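Local coordinates for phosphatidylethanolamine-binding protein (Plasmodium vivax, PDB 2GZQ) that probably binds phosphatidylethanolamine and related phosphorylated ligands, at residues H26-E31 against S177-I182; C78-M83 against N185-V190. All coordinates share one frame; numbering follows the deposited sequence.

Contact 1 (H26-E31 against S177-I182)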
ATOM      1  N   HIS A  26       3.498   9.532  10.327  1.00  3.21           N
ATOM      2  CA  HIS A  26       3.406   8.128  10.776  1.00  3.54           C
ATOM      3  C   HIS A  26       3.714   7.141   9.671  1.00  3.27           C
ATOM      4  O   HIS A  26       4.261   6.062   9.948  1.00  5.26           O
ATOM      5  CB  HIS A  26       2.043   7.799  11.340  1.00  3.03           C
ATOM      6  CG  HIS A  26       1.751   8.501  12.606  1.00  4.54           C
ATOM      7  ND1 HIS A  26       0.502   8.476  13.181  1.00  4.50           N
ATOM      8  CD2 HIS A  26       2.533   9.247  13.419  1.00  5.44           C
ATOM      9  CE1 HIS A  26       0.516   9.182  14.293  1.00  3.82           C
ATOM     10  NE2 HIS A  26       1.746   9.653  14.460  1.00  4.87           N
ATOM     11  N   VAL A  27       3.328   7.475   8.439  1.00  2.78           N
ATOM     12  CA  VAL A  27       3.608   6.634   7.286  1.00  3.32           C
ATOM     13  C   VAL A  27       4.738   7.205   6.438  1.00  2.93           C
ATOM     14  O   VAL A  27       5.661   6.480   6.070  1.00  3.54           O
ATOM     15  CB  VAL A  27       2.321   6.458   6.419  1.00  2.62           C
ATOM     16  CG1 VAL A  27       2.616   5.717   5.141  1.00  3.64           C
ATOM     17  CG2 VAL A  27       1.254   5.780   7.194  1.00  3.24           C
ATOM     18  N   PHE A  28       4.650   8.492   6.116  1.00  3.82           N
ATOM     19  CA  PHE A  28       5.702   9.189   5.402  1.00  3.03           C
ATOM     20  C   PHE A  28       6.338  10.189   6.360  1.00  3.65           C
ATOM     21  O   PHE A  28       5.642  11.079   6.876  1.00  5.03           O
ATOM     22  CB  PHE A  28       5.115   9.997   4.244  1.00  4.19           C
ATOM     23  CG  PHE A  28       4.402   9.197   3.198  1.00  4.48           C
ATOM     24  CD1 PHE A  28       4.900   8.023   2.681  1.00  4.33           C
ATOM     25  CD2 PHE A  28       3.225   9.683   2.687  1.00  5.20           C
ATOM     26  CE1 PHE A  28       4.224   7.346   1.667  1.00  4.40           C
ATOM     27  CE2 PHE A  28       2.541   8.992   1.696  1.00  9.30           C
ATOM     28  CZ  PHE A  28       3.062   7.826   1.201  1.00  5.78           C
ATOM     29  N   PRO A  29       7.628  10.058   6.671  1.00  3.26           N
ATOM     30  CA  PRO A  29       8.161  10.874   7.764  0.70  7.01           C
ATOM     31  C   PRO A  29       8.250  12.355   7.481  1.00  7.64           C
ATOM     32  O   PRO A  29       8.358  13.133   8.426  1.00  9.31           O
ATOM     33  CB  PRO A  29       9.547  10.281   8.030  0.70  9.25           C
ATOM     34  CG  PRO A  29       9.576   8.978   7.347  0.70  4.67           C
ATOM     35  CD  PRO A  29       8.611   9.085   6.181  0.70 11.02           C
ATOM     36  N   ASP A  30       8.169  12.772   6.228  1.00  6.21           N
ATOM     37  CA  ASP A  30       8.195  14.217   5.935  1.00  7.00           C
ATOM     38  C   ASP A  30       7.365  14.596   4.700  1.00  6.14           C
ATOM     39  O   ASP A  30       6.747  13.767   4.045  1.00  7.20           O
ATOM     40  CB  ASP A  30       9.627  14.740   5.800  1.00 11.72           C
ATOM     41  CG  ASP A  30      10.351  14.169   4.609  1.00 13.50           C
ATOM     42  OD1 ASP A  30       9.798  14.182   3.485  1.00 12.51           O
ATOM     43  OD2 ASP A  30      11.500  13.717   4.791  1.00 21.99           O
ATOM     44  N   GLU A  31       7.382  15.874   4.387  1.00  7.39           N
ATOM     45  CA  GLU A  31       6.405  16.464   3.510  1.00  6.45           C
ATOM     46  C   GLU A  31       6.868  16.459   2.067  1.00  6.95           C
ATOM     47  O   GLU A  31       6.213  17.052   1.217  1.00 13.13           O
ATOM     48  CB  GLU A  31       6.215  17.918   3.934  1.00 13.50           C
ATOM     49  CG  GLU A  31       7.506  18.727   3.823  1.00 19.67           C
ATOM     50  CD  GLU A  31       7.646  19.779   4.907  1.00 29.84           C
ATOM     51  OE1 GLU A  31       6.630  20.077   5.574  1.00 26.83           O
ATOM     52  OE2 GLU A  31       8.770  20.307   5.085  1.00 31.58           O
ATOM     53  N   SER A 177       9.358  -0.327   7.848  1.00  2.79           N
ATOM     54  CA  SER A 177       8.322   0.457   7.200  1.00  2.59           C
ATOM     55  C   SER A 177       8.383   0.381   5.693  1.00  3.24           C
ATOM     56  O   SER A 177       9.462   0.156   5.119  1.00  3.04           O
ATOM     57  CB  SER A 177       8.410   1.916   7.615  1.00  2.78           C
ATOM     58  OG  SER A 177       9.561   2.535   7.102  1.00  3.27           O
ATOM     59  N   ALA A 178       7.235   0.604   5.066  1.00  2.27           N
ATOM     60  CA  ALA A 178       7.179   0.731   3.622  1.00  2.00           C
ATOM     61  C   ALA A 178       8.099   1.851   3.144  1.00  2.00           C
ATOM     62  O   ALA A 178       8.828   1.686   2.186  1.00  2.04           O
ATOM     63  CB  ALA A 178       5.778   0.994   3.187  1.00  2.88           C
ATOM     64  N   TYR A 179       8.056   2.998   3.814  1.00  2.00           N
ATOM     65  CA  TYR A 179       8.870   4.125   3.402  1.00  2.00           C
ATOM     66  C   TYR A 179      10.353   3.719   3.415  1.00  2.10           C
ATOM     67  O   TYR A 179      11.119   4.057   2.511  1.00  2.54           O
ATOM     68  CB  TYR A 179       8.617   5.311   4.341  1.00  2.61           C
ATOM     69  CG  TYR A 179       9.439   6.521   3.944  1.00  2.00           C
ATOM     70  CD1 TYR A 179      10.671   6.781   4.527  1.00  3.86           C
ATOM     71  CD2 TYR A 179       9.012   7.369   2.926  1.00  3.99           C
ATOM     72  CE1 TYR A 179      11.435   7.849   4.131  1.00  5.52           C
ATOM     73  CE2 TYR A 179       9.770   8.453   2.540  1.00  5.22           C
ATOM     74  CZ  TYR A 179      10.980   8.675   3.138  1.00  4.23           C
ATOM     75  OH  TYR A 179      11.759   9.753   2.797  1.00  9.06           O
ATOM     76  N   ASN A 180      10.764   2.998   4.459  1.00  2.00           N
ATOM     77  CA  ASN A 180      12.163   2.575   4.527  1.00  2.14           C
ATOM     78  C   ASN A 180      12.549   1.710   3.314  1.00  2.00           C
ATOM     79  O   ASN A 180      13.598   1.910   2.700  1.00  2.00           O
ATOM     80  CB  ASN A 180      12.452   1.864   5.840  1.00  2.00           C
ATOM     81  CG  ASN A 180      13.924   1.613   6.046  1.00  2.57           C
ATOM     82  OD1 ASN A 180      14.748   2.488   5.796  1.00  2.77           O
ATOM     83  ND2 ASN A 180      14.279   0.432   6.546  1.00  2.77           N
ATOM     84  N   VAL A 181      11.704   0.747   2.991  1.00  2.22           N
ATOM     85  CA  VAL A 181      11.943  -0.090   1.826  1.00  2.42           C
ATOM     86  C   VAL A 181      12.032   0.698   0.529  1.00  2.00           C
ATOM     87  O   VAL A 181      12.930   0.493  -0.269  1.00  2.00           O
ATOM     88  CB  VAL A 181      10.896  -1.196   1.722  1.00  3.08           C
ATOM     89  CG1 VAL A 181      11.020  -1.945   0.409  1.00  4.55           C
ATOM     90  CG2 VAL A 181      11.046  -2.165   2.897  1.00  5.84           C
ATOM     91  N   ILE A 182      11.141   1.662   0.368  1.00  2.00           N
ATOM     92  CA  ILE A 182      11.135   2.485  -0.809  1.00  2.00           C
ATOM     93  C   ILE A 182      12.427   3.279  -0.932  1.00  2.61           C
ATOM     94  O   ILE A 182      13.092   3.287  -1.971  1.00  2.55           O
ATOM     95  CB  ILE A 182       9.888   3.380  -0.776  1.00  2.58           C
ATOM     96  CG1 ILE A 182       8.639   2.527  -0.996  1.00  2.33           C
ATOM     97  CG2 ILE A 182       9.988   4.563  -1.783  1.00  4.36           C
ATOM     98  CD1 ILE A 182       7.350   3.207  -0.580  1.00  3.13           C
TER
HETATM   99  O   HOH W   1       5.831   3.617   5.557  1.00 10.53           O
HETATM  100  O   HOH W   2      10.330  11.870   1.961  1.00 25.12           O
HETATM  101  O   HOH W   3      12.512  11.256   4.650  1.00 37.81           O

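Contact 2 (C78-M83 against N185-V190)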
ATOM      1  N   CYS A  78       8.146   0.913 -13.821  1.00  2.00           N
ATOM      2  CA  CYS A  78       6.852   0.339 -13.526  0.50  2.82           C
ATOM      3  C   CYS A  78       6.428   0.767 -12.127  1.00  2.00           C
ATOM      4  O   CYS A  78       7.215   1.330 -11.356  1.00  3.25           O
ATOM      5  CB  CYS A  78       6.879  -1.177 -13.692  0.50  3.41           C
ATOM      6  SG  CYS A  78       8.121  -1.952 -12.688  0.50  5.14           S
ATOM      7  N   TYR A  79       5.162   0.554 -11.818  1.00  2.00           N
ATOM      8  CA  TYR A  79       4.708   0.773 -10.459  1.00  2.00           C
ATOM      9  C   TYR A  79       4.946  -0.441  -9.592  1.00  2.56           C
ATOM     10  O   TYR A  79       4.827  -1.587 -10.020  1.00  2.51           O
ATOM     11  CB  TYR A  79       3.214   1.111 -10.406  1.00  3.71           C
ATOM     12  CG  TYR A  79       2.802   2.406 -11.097  1.00  3.42           C
ATOM     13  CD1 TYR A  79       1.735   2.424 -11.953  1.00  2.74           C
ATOM     14  CD2 TYR A  79       3.481   3.587 -10.879  1.00  2.90           C
ATOM     15  CE1 TYR A  79       1.334   3.590 -12.586  1.00  3.65           C
ATOM     16  CE2 TYR A  79       3.096   4.762 -11.515  1.00  3.64           C
ATOM     17  CZ  TYR A  79       2.012   4.756 -12.354  1.00  3.28           C
ATOM     18  OH  TYR A  79       1.680   5.951 -12.962  1.00  3.42           O
ATOM     19  N   ILE A  80       5.217  -0.128  -8.342  1.00  2.01           N
ATOM     20  CA  ILE A  80       5.177  -1.088  -7.241  1.00  2.00           C
ATOM     21  C   ILE A  80       4.197  -0.550  -6.206  1.00  2.00           C
ATOM     22  O   ILE A  80       4.226   0.637  -5.861  1.00  2.85           O
ATOM     23  CB  ILE A  80       6.603  -1.357  -6.660  1.00  2.04           C
ATOM     24  CG1 ILE A  80       6.534  -2.386  -5.543  1.00  2.24           C
ATOM     25  CG2 ILE A  80       7.293  -0.069  -6.263  1.00  3.28           C
ATOM     26  CD1 ILE A  80       7.908  -2.911  -5.115  1.00  2.69           C
ATOM     27  N   LEU A  81       3.308  -1.420  -5.742  1.00  2.00           N
ATOM     28  CA  LEU A  81       2.204  -1.040  -4.868  1.00  2.00           C
ATOM     29  C   LEU A  81       2.294  -1.856  -3.593  1.00  2.00           C
ATOM     30  O   LEU A  81       2.399  -3.084  -3.639  1.00  2.00           O
ATOM     31  CB  LEU A  81       0.893  -1.336  -5.593  1.00  2.00           C
ATOM     32  CG  LEU A  81      -0.388  -1.039  -4.828  1.00  2.54           C
ATOM     33  CD1 LEU A  81      -0.523   0.382  -4.360  1.00  3.03           C
ATOM     34  CD2 LEU A  81      -1.593  -1.395  -5.672  1.00  3.04           C
ATOM     35  N   PHE A  82       2.225  -1.165  -2.462  1.00  4.23           N
ATOM     36  CA  PHE A  82       2.202  -1.798  -1.165  1.00  5.83           C
ATOM     37  C   PHE A  82       0.884  -1.421  -0.486  1.00  7.26           C
ATOM     38  O   PHE A  82       0.504  -0.234  -0.514  1.00  9.99           O
ATOM     39  CB  PHE A  82       3.342  -1.280  -0.262  1.00  7.34           C
ATOM     40  CG  PHE A  82       4.739  -1.563  -0.752  1.00  6.11           C
ATOM     41  CD1 PHE A  82       5.092  -2.756  -1.336  1.00  8.12           C
ATOM     42  CD2 PHE A  82       5.744  -0.617  -0.602  1.00 10.41           C
ATOM     43  CE1 PHE A  82       6.395  -2.980  -1.742  1.00  4.54           C
ATOM     44  CE2 PHE A  82       7.014  -0.863  -0.986  1.00 11.05           C
ATOM     45  CZ  PHE A  82       7.351  -2.018  -1.572  1.00  7.02           C
HETATM   46  N   MSE A  83       0.225  -2.369   0.165  1.00  6.43           N
HETATM   47  CA  MSE A  83      -0.822  -2.052   1.077  0.50  9.57           C
HETATM   48  C   MSE A  83      -0.383  -2.411   2.490  1.00  5.34           C
HETATM   49  O   MSE A  83       0.120  -3.521   2.729  1.00  5.18           O
HETATM   50  CB  MSE A  83      -2.006  -2.865   0.664  0.50  8.04           C
HETATM   51  CG  MSE A  83      -3.176  -2.689   1.516  0.50  5.12           C
HETATM   52 SE   MSE A  83      -4.273  -4.160   1.105  0.30  6.35          SE
HETATM   53  CE  MSE A  83      -5.652  -3.885   2.436  0.50  7.72           C
ATOM     54  N   ASN A 185      15.708   1.324  -1.610  1.00  2.00           N
ATOM     55  CA  ASN A 185      15.758   0.818  -2.983  1.00  2.00           C
ATOM     56  C   ASN A 185      15.786   1.927  -4.032  1.00  2.00           C
ATOM     57  O   ASN A 185      15.684   1.678  -5.220  1.00  3.30           O
ATOM     58  CB  ASN A 185      14.552  -0.089  -3.237  1.00  2.00           C
ATOM     59  CG  ASN A 185      14.757  -1.463  -2.702  1.00  2.00           C
ATOM     60  OD1 ASN A 185      15.447  -2.277  -3.321  1.00  2.05           O
ATOM     61  ND2 ASN A 185      14.246  -1.721  -1.505  1.00  2.00           N
ATOM     62  N   ASP A 186      15.914   3.157  -3.572  1.00  2.00           N
ATOM     63  CA  ASP A 186      15.956   4.321  -4.481  1.00  4.68           C
ATOM     64  C   ASP A 186      14.713   4.392  -5.372  1.00  4.31           C
ATOM     65  O   ASP A 186      14.771   4.776  -6.541  1.00  7.00           O
ATOM     66  CB  ASP A 186      17.242   4.320  -5.347  1.00  7.68           C
ATOM     67  CG  ASP A 186      18.500   4.586  -4.546  1.00 10.59           C
ATOM     68  OD1 ASP A 186      18.425   5.234  -3.492  1.00 14.39           O
ATOM     69  OD2 ASP A 186      19.579   4.138  -4.991  1.00 21.42           O
HETATM   70  N   MSE A 187      13.565   4.021  -4.822  1.00  3.84           N
HETATM   71  CA  MSE A 187      12.305   4.133  -5.535  0.50  3.13           C
HETATM   72  C   MSE A 187      11.702   5.520  -5.285  1.00  3.77           C
HETATM   73  O   MSE A 187      12.118   6.212  -4.381  1.00  6.68           O
HETATM   74  CB  MSE A 187      11.367   3.008  -5.079  0.50  2.00           C
HETATM   75  CG  MSE A 187      11.872   1.614  -5.429  0.50  2.00           C
HETATM   76 SE   MSE A 187      10.896   0.223  -4.401  0.30  6.24          SE
HETATM   77  CE  MSE A 187      11.505  -1.342  -5.329  0.50 18.62           C
ATOM     78  N   LYS A 188      10.726   5.910  -6.093  1.00  2.01           N
ATOM     79  CA  LYS A 188      10.096   7.235  -5.982  1.00  2.95           C
ATOM     80  C   LYS A 188       8.612   7.061  -5.658  1.00  2.00           C
ATOM     81  O   LYS A 188       7.885   6.480  -6.468  1.00  2.00           O
ATOM     82  CB  LYS A 188      10.243   8.041  -7.288  1.00  2.60           C
ATOM     83  CG  LYS A 188       9.619   9.411  -7.192  1.00  2.00           C
ATOM     84  CD  LYS A 188       9.586  10.147  -8.526  1.00  4.78           C
ATOM     85  CE  LYS A 188       8.749  11.430  -8.387  1.00  7.52           C
ATOM     86  NZ  LYS A 188       9.562  12.583  -7.948  1.00  9.39           N
ATOM     87  N   ILE A 189       8.133   7.598  -4.539  1.00  2.00           N
ATOM     88  CA  ILE A 189       6.713   7.558  -4.232  1.00  2.00           C
ATOM     89  C   ILE A 189       5.995   8.516  -5.155  1.00  2.00           C
ATOM     90  O   ILE A 189       6.398   9.667  -5.319  1.00  2.00           O
ATOM     91  CB  ILE A 189       6.464   7.982  -2.778  1.00  2.67           C
ATOM     92  CG1 ILE A 189       7.080   6.940  -1.838  1.00  3.40           C
ATOM     93  CG2 ILE A 189       4.980   8.138  -2.509  1.00  3.51           C
ATOM     94  CD1 ILE A 189       7.276   7.426  -0.431  1.00  5.78           C
ATOM     95  N   VAL A 190       4.906   8.055  -5.762  1.00  2.00           N
ATOM     96  CA  VAL A 190       4.126   8.875  -6.700  1.00  2.00           C
ATOM     97  C   VAL A 190       2.619   8.927  -6.467  1.00  2.00           C
ATOM     98  O   VAL A 190       1.956   9.763  -7.028  1.00  2.00           O
ATOM     99  CB  VAL A 190       4.408   8.502  -8.158  1.00  2.00           C
ATOM    100  CG1 VAL A 190       5.871   8.700  -8.543  1.00  2.00           C
ATOM    101  CG2 VAL A 190       3.952   7.055  -8.468  1.00  2.00           C
TER

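Contact 1 (H26-E31 against S177-I182)
Two waters reach the phenol oxygen of Tyr179 and lead to the two carboxylate oxygens of Asp30. One lies 2.7 Å from Tyr179 OH and donates to Asp30 OD1, which also accepts from Asn32 N. The other donates to Asp30 OD2 over 2.7 Å; its 2.5 Å approach to Tyr179 OH is shorter than a normal bond and doubtful. Phenol and carboxylate stay apart, with Tyr179 OH 4.4 Å from Asp30 OD2. A third water accepts from Tyr179 N and lies 2.9 Å from Val27 O, a bond left unsettled by competing acceptors. Between these bridges lies a CH-pi contact. In the conformer described, one of two modelled, Pro29 CD sits over the centre of one Tyr179 face, 3.4 Å from the ring centroid and 10° off its normal. Tyr179 carries CG anti to its N (chi1 -180°), which sends the ring out from the helix start to the proline. Phe28 CD1 approaches Tyr179 CD2 obliquely at 4.2 Å. Ser177 caps the helix, its OG accepting from Asn180 N at 2.9 Å. No direct hydrogen bond joins the segments: apolar ring packing and bridging water hold the loop on the helix start.

Contact 2 (C78-M83 against N185-V190)
The segments 78-83 and 185-190 share no backbone hydrogen bond. Their nearest CA pairs, Tyr79 with Val190 and Ile80 with Met187, are both 9.0 Å apart. Strand 138-148 lies between them in the sheet and runs antiparallel to both. It pairs with strand 77-85 through Cys78 with Val147 and Ile80 with Ser145. Before strand 188-198 begins, the chain leaves helix 178-184 through a Schellman motif, with Asp186 at positive phi as the C-prime residue.

Two apolar side-chain pairs reach across strand 138-148. Ile80 CD1 meets the methyl CE of the selenomethionine Met187 at 3.9 Å, and Ile80 CG2 lies 4.1 Å from its selenium. The two side chains cross at about a right angle. Ile80 has CG1 anti to the backbone N (chi1 -178°), and Met187 is extended beyond CG, which brings its selenium and methyl to the isoleucine. Met187 was modelled in two conformers, and these distances belong to the one described. In the second pair, Val190 CG2 comes obliquely to the Tyr79 ring, 3.9 Å from CE2. The hydroxyl of Tyr79 is bonded to Glu71 O.

Tyr79 with Val190 joins second-neighbour strands of the large sheet, and Ile80 with Met187 joins strand 77-85 to the turn that leads into strand 188-198. Met187 also touches Ile182 of helix 178-184, while Tyr79 reaches Phe69 of the smaller antiparallel sheet. Packing of the large sheet against a smaller one belongs to the β-sandwich fold of phosphatidylethanolamine-binding proteins.

How the contacts relate
From the N terminus the order is 26-31, 78-83, 177-182, 185-190, so the two contacts cross rather than nest. Contact 1 closes a loop of 145 residues, bringing the chain after helix 23-26 to helix 178-184. Contact 2 closes one of 101 residues, between strands 77-85 and 188-198 of the large sheet. Their later segments lie close in sequence, on the helix, and in the turn and the strand that follow it. The contacts also touch in space: Phe28 CE1 packs on Ile189 CD1 at 3.7 Å, and Ile182 CG1 on Phe82 CE2 at 3.8 Å. Together they tie the N-terminal loop and the helix to the sheet.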